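PDB 2Q04: acetoin utilization protein from Exiguobacterium sibiricum, which probably transfers an acetyl group from acetyl-coenzyme A, as GNAT-family acetyltransferases do, and is named for acetoin utilization. Local coordinates for residues Gly23-Gln28 / Ile63-Gln68; Glu135-Trp140 / Pro179-Met184. One frame throughout, in Å; residues are numbered along the deposited sequence.

Overall arrangement
Both contacts belong to the same mixed sheet, consistent with a GNAT-type acetyltransferase fold, but they lie on opposite sides of the chain's centre, with centres 25 Å apart and nearest atoms about 13 Å apart. Contact 1 joins strand 19-23, as it ends, to strand 62-68; contact 2 joins the end of strand 130-135 to the start of strand 182-187. Strands 71-79 and 95-103 connect these pairs. In contact 2 a bound calcium ion lies about 4 Å from the side chain of Glu135; the preceding residue, Thr134, forms a calcium site with Gly99, probably the same ion. In contact 1, Ile63 keeps its side chain about 12 Å from a bound calcium ion.

Contact 1. Residues Gly23-Gln28 / Ile63-Gln68; sequences GPVTSQ and IIIARQ
The flat cis peptide between Gly23 and Pro24 presents one face to Ile64, whose CG1 stands 3.9 Å from Gly23 C and whose CD1 stands 4.0 Å from Pro24 N. CG1 lies anti to the carbonyl carbon (chi1 -73°), which brings this branch over the peptide. At the Pro24 end Ile63 O meets CA of Pro24 in a CA-H...O contact of 3.5 Å. The same oxygen accepts the hydrogen bond from Val25 N at 2.9 Å, nearly straight at 163°. One water continues the pairing, accepting from Ile63 N and donating to Val25 O where the backbones diverge. Glycine suits position 23 because a CB would clash with CA of Ile64, and proline position 24 because its ring makes a cis peptide less costly. Two residues past the glycine, compact Val25 packs CG2 3.8 Å from CG1 of Ile65, the side chains crossing at about a right angle. Beyond, Thr26 N-caps helix 27-30 with a weak bond to Ile29 N. Strand 62-68 is covered from both sides: Ile64 packs on Leu116 and Ser120 of helix 112-121, and Ile63 on Leu52, Ile55 and Ala56 of helix 45-56, while strand 71-79 pairs along its far edge.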
loop_
_atom_site.group_PDB
_atom_site.type_symbol
_atom_site.label_atom_id
_atom_site.label_comp_id
_atom_site.label_asym_id
_atom_site.label_seq_id
_atom_site.Cartn_x
_atom_site.Cartn_y
_atom_site.Cartn_z
ATOM N N GLY A 23 -1.731 -13.685 -0.409
ATOM C CA GLY A 23 -2.710 -13.004 0.414
ATOM C C GLY A 23 -3.994 -12.774 -0.362
ATOM O O GLY A 23 -4.066 -13.114 -1.551
ATOM N N PRO A 24 -5.015 -12.153 0.294
ATOM C CA PRO A 24 -4.948 -11.674 1.687
ATOM C C PRO A 24 -4.844 -12.811 2.725
ATOM O O PRO A 24 -5.517 -13.850 2.599
ATOM C CB PRO A 24 -6.272 -10.892 1.865
ATOM C CG PRO A 24 -6.825 -10.718 0.482
ATOM C CD PRO A 24 -6.318 -11.846 -0.327
ATOM N N VAL A 25 -3.988 -12.603 3.726
ATOM C CA VAL A 25 -3.756 -13.578 4.797
ATOM C C VAL A 25 -4.640 -13.241 5.994
ATOM O O VAL A 25 -4.748 -12.082 6.382
ATOM C CB VAL A 25 -2.259 -13.554 5.256
ATOM C CG1 VAL A 25 -2.000 -14.613 6.298
ATOM C CG2 VAL A 25 -1.321 -13.732 4.048
ATOM N N THR A 26 -5.259 -14.253 6.583
ATOM C CA THR A 26 -6.150 -14.035 7.723
ATOM C C THR A 26 -5.356 -13.630 8.944
ATOM O O THR A 26 -4.160 -13.904 9.036
ATOM C CB THR A 26 -6.946 -15.290 8.072
ATOM O OG1 THR A 26 -6.051 -16.317 8.489
ATOM C CG2 THR A 26 -7.757 -15.766 6.879
ATOM N N SER A 27 -6.037 -12.982 9.890
ATOM C CA SER A 27 -5.422 -12.562 11.147
ATOM C C SER A 27 -4.849 -13.757 11.899
ATOM O O SER A 27 -3.712 -13.709 12.386
ATOM C CB SER A 27 -6.459 -11.860 12.030
ATOM O OG SER A 27 -7.012 -10.751 11.374
ATOM N N GLN A 28 -5.648 -14.825 12.000
ATOM C CA GLN A 28 -5.248 -16.027 12.725
ATOM C C GLN A 28 -3.907 -16.541 12.230
ATOM O O GLN A 28 -3.026 -16.852 13.028
ATOM C CB GLN A 28 -6.312 -17.122 12.578
ATOM N N ILE A 63 -4.019 -8.001 3.914
ATOM C CA ILE A 63 -2.576 -8.038 4.103
ATOM C C ILE A 63 -1.976 -9.105 3.179
ATOM O O ILE A 63 -2.241 -10.280 3.331
ATOM C CB ILE A 63 -2.201 -8.380 5.579
ATOM C CG1 ILE A 63 -2.776 -7.325 6.558
ATOM C CG2 ILE A 63 -0.674 -8.500 5.737
ATOM C CD1 ILE A 63 -2.150 -5.938 6.435
ATOM N N ILE A 64 -1.243 -8.661 2.174
ATOM C CA ILE A 64 -0.500 -9.558 1.315
ATOM C C ILE A 64 0.954 -9.526 1.778
ATOM O O ILE A 64 1.499 -8.449 2.066
ATOM C CB ILE A 64 -0.605 -9.136 -0.192
ATOM C CG1 ILE A 64 -2.006 -9.464 -0.749
ATOM C CG2 ILE A 64 0.464 -9.851 -1.034
ATOM C CD1 ILE A 64 -3.140 -8.678 -0.101
ATOM N N ILE A 65 1.572 -10.705 1.877
ATOM C CA ILE A 65 2.915 -10.825 2.465
ATOM C C ILE A 65 3.918 -11.467 1.525
ATOM O O ILE A 65 3.551 -12.248 0.661
ATOM C CB ILE A 65 2.877 -11.659 3.753
ATOM C CG1 ILE A 65 2.402 -13.103 3.451
ATOM C CG2 ILE A 65 1.974 -10.993 4.785
ATOM C CD1 ILE A 65 2.485 -14.024 4.628
ATOM N N ALA A 66 5.181 -11.067 1.667
ATOM C CA ALA A 66 6.301 -11.762 1.045
ATOM C C ALA A 66 6.963 -12.542 2.156
ATOM O O ALA A 66 7.405 -11.964 3.149
ATOM C CB ALA A 66 7.262 -10.790 0.434
ATOM N N ARG A 67 7.035 -13.862 1.987
ATOM C CA ARG A 67 7.305 -14.750 3.093
ATOM C C ARG A 67 8.345 -15.831 2.758
ATOM O O ARG A 67 8.401 -16.330 1.638
ATOM C CB ARG A 67 5.985 -15.412 3.523
ATOM C CG ARG A 67 6.104 -16.385 4.645
ATOM C CD ARG A 67 4.748 -17.026 4.976
ATOM N NE ARG A 67 4.146 -17.731 3.828
ATOM C CZ ARG A 67 4.571 -18.916 3.352
ATOM N NH1 ARG A 67 5.657 -19.486 3.838
ATOM N NH2 ARG A 67 3.939 -19.490 2.340
ATOM N N GLN A 68 9.192 -16.140 3.742
ATOM C CA GLN A 68 10.088 -17.284 3.686
ATOM C C GLN A 68 9.908 -18.061 4.969
ATOM O O GLN A 68 10.275 -17.591 6.023
ATOM C CB GLN A 68 11.542 -16.834 3.560
ATOM C CG GLN A 68 12.009 -16.595 2.131
ATOM C CD GLN A 68 13.532 -16.452 2.026
ATOM O OE1 GLN A 68 14.198 -16.021 2.978
ATOM N NE2 GLN A 68 14.084 -16.814 0.868
HETATM O O HOH W 1 -5.512 -10.035 5.240
#

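Contact 2. Residues Glu135-Trp140 / Pro179-Met184. With EDO (1,2-ethanediol), chain J; EDO (1,2-ethanediol), chain K.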
loop_
_atom_site.group_PDB
_atom_site.type_symbol
_atom_site.label_atom_id
_atom_site.label_comp_id
_atom_site.label_asym_id
_atom_site.label_seq_id
_atom_site.Cartn_x
_atom_site.Cartn_y
_atom_site.Cartn_z
ATOM N N GLU A 135 2.606 8.678 0.009
ATOM C CA GLU A 135 4.017 8.371 0.321
ATOM C C GLU A 135 4.740 9.650 0.740
ATOM O O GLU A 135 4.704 10.640 0.030
ATOM C CB GLU A 135 4.709 7.743 -0.901
ATOM C CG GLU A 135 4.291 6.274 -1.184
ATOM C CD GLU A 135 4.874 5.277 -0.169
ATOM O OE1 GLU A 135 5.916 5.592 0.434
ATOM O OE2 GLU A 135 4.285 4.175 0.018
ATOM N N TYR A 136 5.376 9.615 1.915
ATOM C CA TYR A 136 6.070 10.764 2.461
ATOM C C TYR A 136 7.549 10.445 2.668
ATOM O O TYR A 136 7.890 9.394 3.213
ATOM C CB TYR A 136 5.460 11.151 3.794
ATOM C CG TYR A 136 3.968 11.342 3.759
ATOM C CD1 TYR A 136 3.412 12.614 3.644
ATOM C CD2 TYR A 136 3.109 10.260 3.871
ATOM C CE1 TYR A 136 2.029 12.801 3.636
ATOM C CE2 TYR A 136 1.722 10.433 3.853
ATOM C CZ TYR A 136 1.194 11.707 3.741
ATOM O OH TYR A 136 -0.161 11.886 3.745
ATOM N N TYR A 137 8.418 11.405 2.337
ATOM C CA TYR A 137 9.880 11.188 2.395
ATOM C C TYR A 137 10.346 10.699 3.788
ATOM O O TYR A 137 11.357 9.990 3.901
ATOM C CB TYR A 137 10.640 12.485 2.030
ATOM C CG TYR A 137 10.922 13.374 3.233
ATOM C CD1 TYR A 137 11.968 13.076 4.115
ATOM C CD2 TYR A 137 10.124 14.478 3.516
ATOM C CE1 TYR A 137 12.211 13.852 5.233
ATOM C CE2 TYR A 137 10.377 15.281 4.633
ATOM C CZ TYR A 137 11.408 14.948 5.496
ATOM O OH TYR A 137 11.654 15.719 6.618
ATOM N N TRP A 138 9.620 11.100 4.840
ATOM C CA TRP A 138 10.055 10.834 6.235
ATOM C C TRP A 138 9.825 9.368 6.733
ATOM O O TRP A 138 10.088 9.061 7.900
ATOM C CB TRP A 138 9.425 11.856 7.219
ATOM C CG TRP A 138 7.912 12.004 7.111
ATOM C CD1 TRP A 138 6.974 11.123 7.547
ATOM C CD2 TRP A 138 7.190 13.134 6.590
ATOM N NE1 TRP A 138 5.711 11.609 7.295
ATOM C CE2 TRP A 138 5.820 12.851 6.722
ATOM C CE3 TRP A 138 7.572 14.340 6.003
ATOM C CZ2 TRP A 138 4.824 13.739 6.289
ATOM C CZ3 TRP A 138 6.575 15.229 5.571
ATOM C CH2 TRP A 138 5.230 14.922 5.720
ATOM N N HIS A 139 9.338 8.499 5.839
ATOM C CA HIS A 139 9.165 7.081 6.150
ATOM C C HIS A 139 10.071 6.201 5.266
ATOM O O HIS A 139 10.045 4.977 5.370
ATOM C CB HIS A 139 7.696 6.665 5.962
ATOM C CG HIS A 139 6.737 7.391 6.860
ATOM N ND1 HIS A 139 5.588 7.991 6.393
ATOM C CD2 HIS A 139 6.763 7.618 8.195
ATOM C CE1 HIS A 139 4.944 8.548 7.403
ATOM N NE2 HIS A 139 5.637 8.338 8.506
ATOM N N TRP A 140 10.909 6.839 4.448
ATOM C CA TRP A 140 11.746 6.123 3.481
ATOM C C TRP A 140 13.110 5.810 4.081
ATOM O O TRP A 140 13.691 6.636 4.766
ATOM C CB TRP A 140 11.919 6.949 2.201
ATOM C CG TRP A 140 10.626 7.259 1.502
ATOM C CD1 TRP A 140 9.425 6.610 1.658
ATOM C CD2 TRP A 140 10.432 8.194 0.433
ATOM N NE1 TRP A 140 8.485 7.144 0.813
ATOM C CE2 TRP A 140 9.074 8.109 0.043
ATOM C CE3 TRP A 140 11.265 9.123 -0.212
ATOM C CZ2 TRP A 140 8.526 8.921 -0.962
ATOM C CZ3 TRP A 140 10.716 9.931 -1.215
ATOM C CH2 TRP A 140 9.364 9.815 -1.584
ATOM N N PRO A 179 7.923 18.423 -2.631
ATOM C CA PRO A 179 7.641 17.865 -3.959
ATOM C C PRO A 179 7.909 16.356 -4.091
ATOM O O PRO A 179 7.355 15.715 -4.970
ATOM C CB PRO A 179 8.583 18.631 -4.871
ATOM C CG PRO A 179 8.864 19.851 -4.193
ATOM C CD PRO A 179 8.795 19.594 -2.722
ATOM N N ALA A 180 8.788 15.818 -3.256
ATOM C CA ALA A 180 9.093 14.388 -3.303
ATOM C C ALA A 180 7.897 13.545 -2.832
ATOM O O ALA A 180 7.692 12.414 -3.309
ATOM C CB ALA A 180 10.315 14.071 -2.476
ATOM N N ASN A 181 7.111 14.081 -1.895
ATOM C CA ASN A 181 5.893 13.381 -1.442
ATOM C C ASN A 181 4.919 13.273 -2.598
ATOM O O ASN A 181 4.996 14.046 -3.563
ATOM C CB ASN A 181 5.227 14.114 -0.281
ATOM C CG ASN A 181 6.143 14.300 0.898
ATOM O OD1 ASN A 181 7.121 13.566 1.069
ATOM N ND2 ASN A 181 5.844 15.293 1.724
ATOM N N CYS A 182 4.007 12.325 -2.523
ATOM C CA CYS A 182 3.035 12.178 -3.581
ATOM C C CYS A 182 1.793 11.381 -3.205
ATOM O O CYS A 182 1.808 10.548 -2.304
ATOM C CB CYS A 182 3.688 11.551 -4.831
ATOM S SG CYS A 182 4.235 9.822 -4.643
ATOM N N LEU A 183 0.712 11.697 -3.891
ATOM C CA LEU A 183 -0.498 10.936 -3.837
ATOM C C LEU A 183 -0.581 10.159 -5.119
ATOM O O LEU A 183 -0.341 10.697 -6.194
ATOM C CB LEU A 183 -1.709 11.879 -3.734
ATOM C CG LEU A 183 -3.090 11.307 -4.083
ATOM C CD1 LEU A 183 -3.568 10.311 -3.013
ATOM C CD2 LEU A 183 -4.077 12.448 -4.237
HETATM N N MSE A 184 -0.889 8.893 -5.015
HETATM C CA MSE A 184 -1.082 8.063 -6.194
HETATM C C MSE A 184 -2.344 7.291 -6.025
HETATM O O MSE A 184 -2.807 7.097 -4.904
HETATM C CB MSE A 184 0.091 7.099 -6.382
HETATM C CG MSE A 184 1.414 7.772 -6.539
HETATM SE SE MSE A 184 2.803 6.525 -6.846
HETATM C CE MSE A 184 2.215 5.843 -8.568
HETATM C C1 EDO J . 8.887 2.945 1.773
HETATM O O1 EDO J . 8.287 3.418 0.545
HETATM C C2 EDO J . 7.816 2.648 2.803
HETATM O O2 EDO J . 8.395 2.633 4.106
HETATM C C1 EDO K . 2.190 17.856 -5.484
HETATM O O1 EDO K . 0.830 17.909 -5.971
HETATM C C2 EDO K . 2.560 16.408 -5.141
HETATM O O2 EDO K . 3.986 16.241 -5.005
#
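Asn181 and Tyr137 meet beside an antiparallel bridge, in a sheet consistent with a GNAT-type fold, where strand 130-135 ends against strand 182-187. Glu135 and Cys182 form the hydrogen-bonded pair: Glu135 N reaches Cys182 O at 3.1 Å, and Cys182 N returns to Glu135 O. Their side chains share a sheet face, the small thiol resting with SG 4.3 Å from CB of Glu135.

Just past the bridge, Asn181 OD1 accepts from Tyr137 N at 2.8 Å, the donor tilted 28° from the amide's carbonyl plane. An asparagine suits this place because the other end of its short amide also finds a partner: ND2 makes a weak hydrogen bond to Glu174 O and lies 3.9 Å from CZ3 of Trp138, whose ring stands 77° from the amide plane. The Tyr137 ring is nearly coplanar with that amide and turns its edge to OD1. An alanine here would probably leave Tyr137 N without its acceptor and the 3-10 segment 137-139 less firmly tied to the strand.

That segment, closed by backbone hydrogen bonds from His139 N to Tyr136 O and Trp140 N to Tyr137 O, brings the edge of the Trp140 indole against Ala180, CH2 lying 3.5 Å from Ala180 O. One indole face meets Tyr136 O and Tyr137 CA, and the ring also stacks with Tyr152. The bend at chi2 (-73°) turns CD of Glu135 back, and the 3.0 Å bond from Trp140 NE1 to Glu135 OE1 helps fix the indole's rotation. OE1 also accepts from O1 of a 1,2-ethanediol, probably from the crystallisation liquor, at 3.2 Å.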